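Local coordinates for protein PAN2-PAN3 deadenylation complex catalytic subunit pan2 (PDB 4CZW) that forms the catalytic subunit of a deadenylase complex that shortens the poly(A) tails of mRNA, releasing 5'-AMP, at residues P79-E84 against F142-Q147. Residues are numbered along the deposited sequence; the frame is centred on the assembly and turned at random.
Sequences PCLLCE and FDKISQ. With ZN (zinc ion), chain B.
L82, in the first turn of helix 81-94, meets I145 of helix 130-149, with their CA atoms 5.0 Å apart. The contact is mostly aliphatic. L82 and I145 side chains cross at about a right angle. L82 CD1 lies 3.7 Å from I145 CB and also touches the methyl CG2. The other branch, L82 CD2, rests 3.5 Å from the backbone O of I145. CG of L82 stands anti to the backbone N (chi1 -174°), which carries both methyls to I145. L81 adds a looser contact, CD1 to K144 CB at 4.2 Å. The K144 chain then leads away from L81, and its NZ is hydrogen-bonded to S113. L81 also packs on L109 and F140, and the contact is buried. In the same turn, C80 SG and C83 SG each bind the zinc ion at 2.3 Å. C80 is the N-cap of helix 81-94, and C83 in its first turn completes the CxxC pair. H70 and C75 supply the other two ligands, and L82 also touches H70. The arrangement is a zinc site of three cysteines and one histidine at a helix start, packed against a neighbouring helix within the USP-like pseudo-UCH domain, which is predicted to be catalytically inactive and serves as a scaffold in the complex.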
loop_
_atom_site.group_PDB
_atom_site.type_symbol
_atom_site.label_atom_id
_atom_site.label_comp_id
_atom_site.label_asym_id
_atom_site.label_seq_id
_atom_site.Cartn_x
_atom_site.Cartn_y
_atom_site.Cartn_z
ATOM N N PRO A 79 -6.627 13.608 3.500
ATOM C CA PRO A 79 -6.129 12.325 2.985
ATOM C C PRO A 79 -5.489 12.409 1.599
ATOM O O PRO A 79 -5.843 13.268 0.793
ATOM C CB PRO A 79 -7.392 11.461 2.938
ATOM C CG PRO A 79 -8.486 12.436 2.706
ATOM C CD PRO A 79 -8.099 13.668 3.478
ATOM N N CYS A 80 -4.544 11.507 1.347
ATOM C CA CYS A 80 -3.849 11.418 0.069
ATOM C C CYS A 80 -3.480 9.964 -0.196
ATOM O O CYS A 80 -2.474 9.470 0.312
ATOM C CB CYS A 80 -2.601 12.303 0.071
ATOM S SG CYS A 80 -1.629 12.262 -1.448
ATOM N N LEU A 81 -4.302 9.288 -0.993
ATOM C CA LEU A 81 -4.185 7.845 -1.188
ATOM C C LEU A 81 -2.873 7.420 -1.844
ATOM O O LEU A 81 -2.388 6.316 -1.602
ATOM C CB LEU A 81 -5.363 7.333 -2.018
ATOM C CG LEU A 81 -6.741 7.506 -1.375
ATOM C CD1 LEU A 81 -7.832 6.931 -2.265
ATOM C CD2 LEU A 81 -6.774 6.866 0.005
ATOM N N LEU A 82 -2.302 8.289 -2.671
ATOM C CA LEU A 82 -1.045 7.969 -3.338
ATOM C C LEU A 82 0.106 7.946 -2.337
ATOM O O LEU A 82 0.995 7.098 -2.420
ATOM C CB LEU A 82 -0.754 8.965 -4.460
ATOM C CG LEU A 82 0.465 8.629 -5.322
ATOM C CD1 LEU A 82 0.370 7.206 -5.845
ATOM C CD2 LEU A 82 0.598 9.613 -6.470
ATOM N N CYS A 83 0.086 8.883 -1.393
ATOM C CA CYS A 83 1.063 8.893 -0.309
ATOM C C CYS A 83 0.913 7.643 0.545
ATOM O O CYS A 83 1.899 6.985 0.883
ATOM C CB CYS A 83 0.905 10.144 0.556
ATOM S SG CYS A 83 1.798 11.593 -0.045
ATOM N N GLU A 84 -0.330 7.322 0.888
ATOM C CA GLU A 84 -0.632 6.131 1.668
ATOM C C GLU A 84 -0.217 4.872 0.914
ATOM O O GLU A 84 0.211 3.891 1.520
ATOM C CB GLU A 84 -2.121 6.080 2.013
ATOM C CG GLU A 84 -2.621 7.288 2.795
ATOM C CD GLU A 84 -2.044 7.359 4.196
ATOM O OE1 GLU A 84 -1.670 6.300 4.744
ATOM O OE2 GLU A 84 -1.966 8.475 4.752
ATOM N N PHE A 142 -6.984 4.310 -9.233
ATOM C CA PHE A 142 -6.302 4.761 -10.442
ATOM C C PHE A 142 -6.663 6.199 -10.797
ATOM O O PHE A 142 -5.837 6.942 -11.327
ATOM C CB PHE A 142 -6.626 3.835 -11.616
ATOM C CG PHE A 142 -5.673 2.683 -11.761
ATOM C CD1 PHE A 142 -5.565 1.727 -10.765
ATOM C CD2 PHE A 142 -4.889 2.553 -12.896
ATOM C CE1 PHE A 142 -4.689 0.666 -10.895
ATOM C CE2 PHE A 142 -4.013 1.495 -13.032
ATOM C CZ PHE A 142 -3.913 0.550 -12.030
ATOM N N ASP A 143 -7.898 6.588 -10.498
ATOM C CA ASP A 143 -8.353 7.950 -10.750
ATOM C C ASP A 143 -7.768 8.920 -9.730
ATOM O O ASP A 143 -7.293 9.997 -10.085
ATOM C CB ASP A 143 -9.881 8.018 -10.726
ATOM C CG ASP A 143 -10.405 9.420 -10.978
ATOM O OD1 ASP A 143 -9.744 10.180 -11.716
ATOM O OD2 ASP A 143 -11.478 9.760 -10.437
ATOM N N LYS A 144 -7.800 8.527 -8.461
ATOM C CA LYS A 144 -7.341 9.390 -7.381
ATOM C C LYS A 144 -5.831 9.609 -7.406
ATOM O O LYS A 144 -5.362 10.737 -7.263
ATOM C CB LYS A 144 -7.762 8.813 -6.025
ATOM C CG LYS A 144 -9.233 9.019 -5.704
ATOM C CD LYS A 144 -9.569 10.500 -5.628
ATOM C CE LYS A 144 -11.040 10.729 -5.323
ATOM N NZ LYS A 144 -11.367 12.182 -5.275
ATOM N N ILE A 145 -5.072 8.536 -7.593
ATOM C CA ILE A 145 -3.617 8.639 -7.584
ATOM C C ILE A 145 -3.099 9.342 -8.834
ATOM O O ILE A 145 -1.971 9.833 -8.856
ATOM C CB ILE A 145 -2.945 7.255 -7.464
ATOM C CG1 ILE A 145 -3.130 6.447 -8.751
ATOM C CG2 ILE A 145 -3.491 6.502 -6.261
ATOM C CD1 ILE A 145 -2.428 5.108 -8.734
ATOM N N SER A 146 -3.927 9.392 -9.873
ATOM C CA SER A 146 -3.555 10.073 -11.106
ATOM C C SER A 146 -3.508 11.582 -10.890
ATOM O O SER A 146 -2.612 12.262 -11.391
ATOM C CB SER A 146 -4.533 9.729 -12.231
ATOM O OG SER A 146 -4.110 10.286 -13.464
ATOM N N GLN A 147 -4.474 12.097 -10.137
ATOM C CA GLN A 147 -4.531 13.525 -9.849
ATOM C C GLN A 147 -3.667 13.870 -8.637
ATOM O O GLN A 147 -3.244 15.014 -8.473
ATOM C CB GLN A 147 -5.979 13.973 -9.626
ATOM C CG GLN A 147 -6.634 13.407 -8.378
ATOM C CD GLN A 147 -8.119 13.705 -8.313
ATOM O OE1 GLN A 147 -8.851 13.479 -9.277
ATOM N NE2 GLN A 147 -8.572 14.221 -7.176
HETATM ZN ZN ZN B . 0.576 12.897 -1.517
#